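Local coordinates for protein cephalosporin acylase (Bacillus halodurans, PDB 2NLZ) that probably hydrolyses amide-linked acyl groups, as an acylase related to the gamma-glutamyltranspeptidases of the N-terminal nucleophile hydrolases, at residues S88-M93 with V315-D320; Q300-K305 with K339-Q344. The protein carries 1 engineered substitution. One frame throughout, in Å; residues are numbered along the deposited sequence.

Contact 1: residues S88-M93 with V315-D320; sequences SGRAPM and VTEPSD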
loop_
_atom_site.group_PDB
_atom_site.type_symbol
_atom_site.label_atom_id
_atom_site.label_comp_id
_atom_site.label_asym_id
_atom_site.label_seq_id
_atom_site.Cartn_x
_atom_site.Cartn_y
_atom_site.Cartn_z
ATOM N N SER D 88 -19.437 -38.257 -9.049
ATOM C CA SER D 88 -18.222 -38.572 -9.793
ATOM C C SER D 88 -18.394 -39.879 -10.534
ATOM O O SER D 88 -18.713 -40.903 -9.933
ATOM C CB SER D 88 -17.031 -38.678 -8.852
ATOM O OG SER D 88 -15.897 -39.197 -9.510
ATOM N N GLY D 89 -18.179 -39.841 -11.840
ATOM C CA GLY D 89 -18.309 -41.035 -12.654
ATOM C C GLY D 89 -17.063 -41.892 -12.662
ATOM O O GLY D 89 -15.957 -41.401 -12.431
ATOM N N ARG D 90 -17.241 -43.180 -12.932
ATOM C CA ARG D 90 -16.120 -44.109 -12.927
ATOM C C ARG D 90 -15.478 -44.252 -14.312
ATOM O O ARG D 90 -16.017 -43.755 -15.305
ATOM C CB ARG D 90 -16.530 -45.461 -12.317
ATOM C CG ARG D 90 -17.840 -46.068 -12.842
ATOM C CD ARG D 90 -18.671 -46.686 -11.713
ATOM N NE ARG D 90 -17.855 -47.152 -10.594
ATOM C CZ ARG D 90 -18.256 -47.224 -9.323
ATOM N NH1 ARG D 90 -17.414 -47.656 -8.395
ATOM N NH2 ARG D 90 -19.480 -46.858 -8.963
ATOM N N ALA D 91 -14.315 -44.907 -14.352
ATOM C CA ALA D 91 -13.556 -45.130 -15.578
ATOM C C ALA D 91 -14.262 -46.146 -16.444
ATOM O O ALA D 91 -14.939 -47.032 -15.920
ATOM C CB ALA D 91 -12.163 -45.629 -15.244
ATOM N N PRO D 92 -14.112 -46.024 -17.776
ATOM C CA PRO D 92 -14.664 -47.005 -18.711
ATOM C C PRO D 92 -14.230 -48.428 -18.390
ATOM O O PRO D 92 -13.109 -48.645 -17.920
ATOM C CB PRO D 92 -14.079 -46.576 -20.054
ATOM C CG PRO D 92 -13.867 -45.132 -19.912
ATOM C CD PRO D 92 -13.432 -44.928 -18.487
ATOM N N MET D 93 -15.117 -49.385 -18.650
ATOM C CA MET D 93 -14.886 -50.767 -18.251
ATOM C C MET D 93 -13.826 -51.439 -19.123
ATOM O O MET D 93 -13.241 -52.456 -18.740
ATOM C CB MET D 93 -16.197 -51.552 -18.271
ATOM C CG MET D 93 -16.253 -52.688 -17.264
ATOM S SD MET D 93 -16.208 -52.123 -15.554
ATOM C CE MET D 93 -17.887 -51.516 -15.341
ATOM N N VAL D 315 -5.689 -41.437 -0.787
ATOM C CA VAL D 315 -7.073 -41.155 -1.204
ATOM C C VAL D 315 -7.376 -41.576 -2.639
ATOM O O VAL D 315 -6.723 -41.138 -3.589
ATOM C CB VAL D 315 -7.492 -39.684 -0.953
ATOM C CG1 VAL D 315 -8.837 -39.376 -1.596
ATOM C CG2 VAL D 315 -7.556 -39.397 0.544
ATOM N N THR D 316 -8.368 -42.454 -2.754
ATOM C CA THR D 316 -8.889 -42.960 -4.017
ATOM C C THR D 316 -10.261 -43.601 -3.748
ATOM O O THR D 316 -10.801 -43.465 -2.644
ATOM C CB THR D 316 -7.938 -43.997 -4.635
ATOM O OG1 THR D 316 -8.495 -44.478 -5.862
ATOM C CG2 THR D 316 -7.715 -45.166 -3.682
ATOM N N GLU D 317 -10.822 -44.282 -4.748
ATOM C CA GLU D 317 -12.016 -45.123 -4.553
ATOM C C GLU D 317 -11.921 -45.922 -3.237
ATOM O O GLU D 317 -10.985 -46.712 -3.068
ATOM C CB GLU D 317 -12.185 -46.084 -5.741
ATOM C CG GLU D 317 -13.274 -47.140 -5.576
ATOM C CD GLU D 317 -14.653 -46.603 -5.887
ATOM O OE1 GLU D 317 -15.511 -46.608 -4.977
ATOM O OE2 GLU D 317 -14.876 -46.165 -7.037
ATOM N N PRO D 318 -12.882 -45.713 -2.307
ATOM C CA PRO D 318 -12.865 -46.257 -0.936
ATOM C C PRO D 318 -12.422 -47.717 -0.823
ATOM O O PRO D 318 -11.677 -48.059 0.094
ATOM C CB PRO D 318 -14.318 -46.112 -0.492
ATOM C CG PRO D 318 -14.779 -44.892 -1.196
ATOM C CD PRO D 318 -14.088 -44.897 -2.543
ATOM N N SER D 319 -12.863 -48.550 -1.763
ATOM C CA SER D 319 -12.549 -49.978 -1.767
ATOM C C SER D 319 -11.069 -50.260 -2.038
ATOM O O SER D 319 -10.513 -51.218 -1.505
ATOM C CB SER D 319 -13.417 -50.697 -2.799
ATOM O OG SER D 319 -14.763 -50.272 -2.722
ATOM N N ASP D 320 -10.436 -49.420 -2.855
ATOM C CA ASP D 320 -9.025 -49.588 -3.205
ATOM C C ASP D 320 -8.093 -48.853 -2.244
ATOM O O ASP D 320 -6.877 -48.855 -2.451
ATOM C CB ASP D 320 -8.750 -49.130 -4.648
ATOM C CG ASP D 320 -9.288 -50.102 -5.696
ATOM O OD1 ASP D 320 -8.495 -50.579 -6.533
ATOM O OD2 ASP D 320 -10.502 -50.387 -5.693
#

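Contact 2: residues Q300-K305 with K339-Q344; sequences QIEAMK and KEIGEQ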
loop_
_atom_site.group_PDB
_atom_site.type_symbol
_atom_site.label_atom_id
_atom_site.label_comp_id
_atom_site.label_asym_id
_atom_site.label_seq_id
_atom_site.Cartn_x
_atom_site.Cartn_y
_atom_site.Cartn_z
ATOM N N GLN D 300 0.392 -23.178 9.233
ATOM C CA GLN D 300 -0.552 -23.425 8.141
ATOM C C GLN D 300 0.126 -24.253 7.064
ATOM O O GLN D 300 -0.258 -25.398 6.838
ATOM C CB GLN D 300 -1.054 -22.119 7.507
ATOM C CG GLN D 300 -2.107 -21.368 8.288
ATOM C CD GLN D 300 -2.650 -20.150 7.545
ATOM O OE1 GLN D 300 -1.889 -19.324 7.065
ATOM N NE2 GLN D 300 -3.973 -20.032 7.467
ATOM N N ILE D 301 1.148 -23.669 6.433
ATOM C CA ILE D 301 1.872 -24.264 5.291
ATOM C C ILE D 301 2.479 -25.643 5.608
ATOM O O ILE D 301 2.378 -26.573 4.804
ATOM C CB ILE D 301 2.966 -23.286 4.732
ATOM C CG1 ILE D 301 2.323 -22.040 4.129
ATOM C CG2 ILE D 301 3.828 -23.937 3.664
ATOM C CD1 ILE D 301 3.253 -20.840 4.049
ATOM N N GLU D 302 3.079 -25.786 6.788
ATOM C CA GLU D 302 3.655 -27.074 7.174
ATOM C C GLU D 302 2.623 -28.184 7.345
ATOM O O GLU D 302 2.814 -29.282 6.822
ATOM C CB GLU D 302 4.509 -26.934 8.425
ATOM C CG GLU D 302 5.728 -26.043 8.245
ATOM C CD GLU D 302 6.790 -26.632 7.326
ATOM O OE1 GLU D 302 6.604 -26.641 6.086
ATOM O OE2 GLU D 302 7.835 -27.063 7.859
ATOM N N ALA D 303 1.537 -27.881 8.060
ATOM C CA ALA D 303 0.427 -28.820 8.277
ATOM C C ALA D 303 -0.195 -29.255 6.960
ATOM O O ALA D 303 -0.431 -30.445 6.721
ATOM C CB ALA D 303 -0.636 -28.203 9.187
ATOM N N MET D 304 -0.445 -28.276 6.099
ATOM C CA MET D 304 -0.998 -28.548 4.786
ATOM C C MET D 304 -0.101 -29.515 4.040
ATOM O O MET D 304 -0.582 -30.494 3.477
ATOM C CB MET D 304 -1.193 -27.252 3.987
ATOM C CG MET D 304 -1.785 -27.437 2.586
ATOM S SD MET D 304 -3.184 -28.581 2.513
ATOM C CE MET D 304 -4.423 -27.696 3.455
ATOM N N LYS D 305 1.199 -29.242 4.065
ATOM C CA LYS D 305 2.174 -30.062 3.365
ATOM C C LYS D 305 2.084 -31.521 3.768
ATOM O O LYS D 305 1.974 -32.382 2.903
ATOM C CB LYS D 305 3.590 -29.521 3.565
ATOM C CG LYS D 305 3.970 -28.458 2.549
ATOM C CD LYS D 305 5.043 -27.530 3.080
ATOM C CE LYS D 305 6.410 -28.191 3.106
ATOM N NZ LYS D 305 7.414 -27.328 3.795
ATOM N N LYS D 339 4.372 -33.576 15.228
ATOM C CA LYS D 339 5.710 -33.693 15.803
ATOM C C LYS D 339 6.788 -33.491 14.744
ATOM O O LYS D 339 7.921 -33.147 15.069
ATOM C CB LYS D 339 5.903 -35.048 16.492
ATOM C CG LYS D 339 5.360 -35.111 17.920
ATOM C CD LYS D 339 6.005 -36.243 18.721
ATOM C CE LYS D 339 5.701 -37.613 18.127
ATOM N NZ LYS D 339 6.565 -38.662 18.728
ATOM N N GLU D 340 6.434 -33.697 13.478
ATOM C CA GLU D 340 7.388 -33.480 12.398
ATOM C C GLU D 340 7.518 -32.011 12.003
ATOM O O GLU D 340 8.445 -31.643 11.280
ATOM C CB GLU D 340 7.073 -34.349 11.180
ATOM C CG GLU D 340 7.282 -35.835 11.426
ATOM C CD GLU D 340 7.792 -36.563 10.202
ATOM O OE1 GLU D 340 7.402 -37.734 10.010
ATOM O OE2 GLU D 340 8.583 -35.968 9.437
ATOM N N ILE D 341 6.591 -31.179 12.474
ATOM C CA ILE D 341 6.678 -29.739 12.254
ATOM C C ILE D 341 7.699 -29.140 13.214
ATOM O O ILE D 341 7.508 -29.160 14.433
ATOM C CB ILE D 341 5.311 -29.031 12.429
ATOM C CG1 ILE D 341 4.285 -29.595 11.446
ATOM C CG2 ILE D 341 5.455 -27.521 12.234
ATOM C CD1 ILE D 341 2.906 -29.002 11.577
ATOM N N GLY D 342 8.791 -28.620 12.656
ATOM C CA GLY D 342 9.825 -27.956 13.447
ATOM C C GLY D 342 9.841 -26.454 13.225
ATOM O O GLY D 342 8.795 -25.827 13.025
ATOM N N GLU D 343 11.036 -25.874 13.267
ATOM C CA GLU D 343 11.203 -24.452 13.007
ATOM C C GLU D 343 11.653 -24.226 11.566
ATOM O O GLU D 343 11.367 -23.187 10.974
ATOM C CB GLU D 343 12.198 -23.832 13.989
ATOM C CG GLU D 343 12.058 -22.324 14.122
ATOM C CD GLU D 343 13.025 -21.721 15.119
ATOM O OE1 GLU D 343 13.658 -22.483 15.881
ATOM O OE2 GLU D 343 13.151 -20.477 15.142
ATOM N N GLN D 344 12.354 -25.206 11.009
ATOM C CA GLN D 344 12.778 -25.156 9.619
ATOM C C GLN D 344 11.739 -25.807 8.721
ATOM O O GLN D 344 11.022 -26.704 9.150
ATOM C CB GLN D 344 14.138 -25.839 9.444
ATOM C CG GLN D 344 15.338 -24.962 9.804
ATOM C CD GLN D 344 15.513 -23.771 8.866
ATOM O OE1 GLN D 344 15.630 -23.927 7.648
ATOM N NE2 GLN D 344 15.541 -22.572 9.438
#

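Contact 1: residues S88-M93 with V315-D320
Glu317 OE2 is shared by two arginines: it forms a salt bridge with Arg90 NH1 at 3.2 Å and a second one with Arg416 NE. The site joins two irregular loops of a gamma-glutamyltranspeptidase-like, N-terminal nucleophile hydrolase fold, one leaving strand 81-87 and the other following helix 294-314. The contact is narrow, with 60 Å² buried in all, and the backbones stay well apart, the closest CA atoms being those of Arg90 and Glu317 at 9.4 Å. Within the two segments, these side chains alone bridge the gap. Glu317 CG lies trans to the backbone N (chi1 172°), which extends the chain before a bend at chi2 turns the carboxylate; the Arg90 chain bends at both chi2 and chi3. Guanidinium and carboxylate end up almost parallel, their planes only 8° apart, yet OE2 meets the guanidinium obliquely. The interaction is lopsided: OE1 of Glu317 stands 4.0 Å from the same NH1 of Arg90 and has a hydrogen-bond partner elsewhere. The bond from Arg90 NE to the carbonyl O of Gly414 probably also limits how the guanidinium can turn. Behind the carboxylate the chain turns tightly, Asp320 N reaching the carbonyl O of Glu317 at 2.8 Å.

Contact 2: residues Q300-K305 with K339-Q344
Ile341 packs its side chain against Glu302 and Ala303 of helix 294-314, and this is the apolar part of the contact. Both branches of the isoleucine reach the aliphatic root of the glutamate: CG2 of Ile341 is 4.0 Å from CB of Glu302, and CG1 is equally near. The CD1 methyl of Ile341 comes in across the helix flank, 3.9 Å from Ala303 N and 4.3 Å from Ala303 CB. This reach follows from Ile341 chi2 of 178°, which extends CD1 away from its own backbone. Ile282 and Phe286 also touch the isoleucine, so it is packed by more than the one helix.

Polar contacts gather at the other end of Glu302. CG sits anti to the carbonyl carbon, and a bend at chi2 (-69°) turns the carboxylate to Lys305, one turn further along the helix, where NZ of Lys305 forms a salt bridge to OE1 of Glu302 on the syn lone pair. OE2 accepts a hydrogen bond from Leu346 N, while Lys305 NZ donates to Leu346 O. The approach of Glu302 OE2 to Gln344 O, at 3.5 Å, brings two acceptors together and is no bond. With an alanine in place of Glu302, Lys305 NZ would probably be left without its counter-charge and Leu346 N without its acceptor.

The two segments bury 163 Å² between them and bring the CA atoms of Glu302 and Ile341 to 6.5 Å. Residues 339-344 thus form a loop that passes across a helix flank, with Ile341 as its apolar foothold, while the Glu302/Lys305 pair binds N and O of Leu346, further along the same loop. This is helix-loop packing beside an i to i+3 helix salt bridge, within a gamma-glutamyltranspeptidase-like chain.

From the N terminus, the chain first leaves strand 81-87 through residues 88-93, whose partner segment follows only after 221 intervening residues. Helix 294-314 then carries residues 300-305, the first half of contact 2, and its end leads directly into 315-320, where contact 1 closes the long loop. After helices 325-328 and 331-338 the chain returns in 339-344, closing contact 2 over a span of 33 residues. The segments alternate, so the two closures cross rather than nest. Helix 294-314 and its exit connect them: contact 1 ties that exit to the loop after strand 81-87, contact 2 ties the helix flank to the later loop. The centres of the two contacts lie about 31 Å apart.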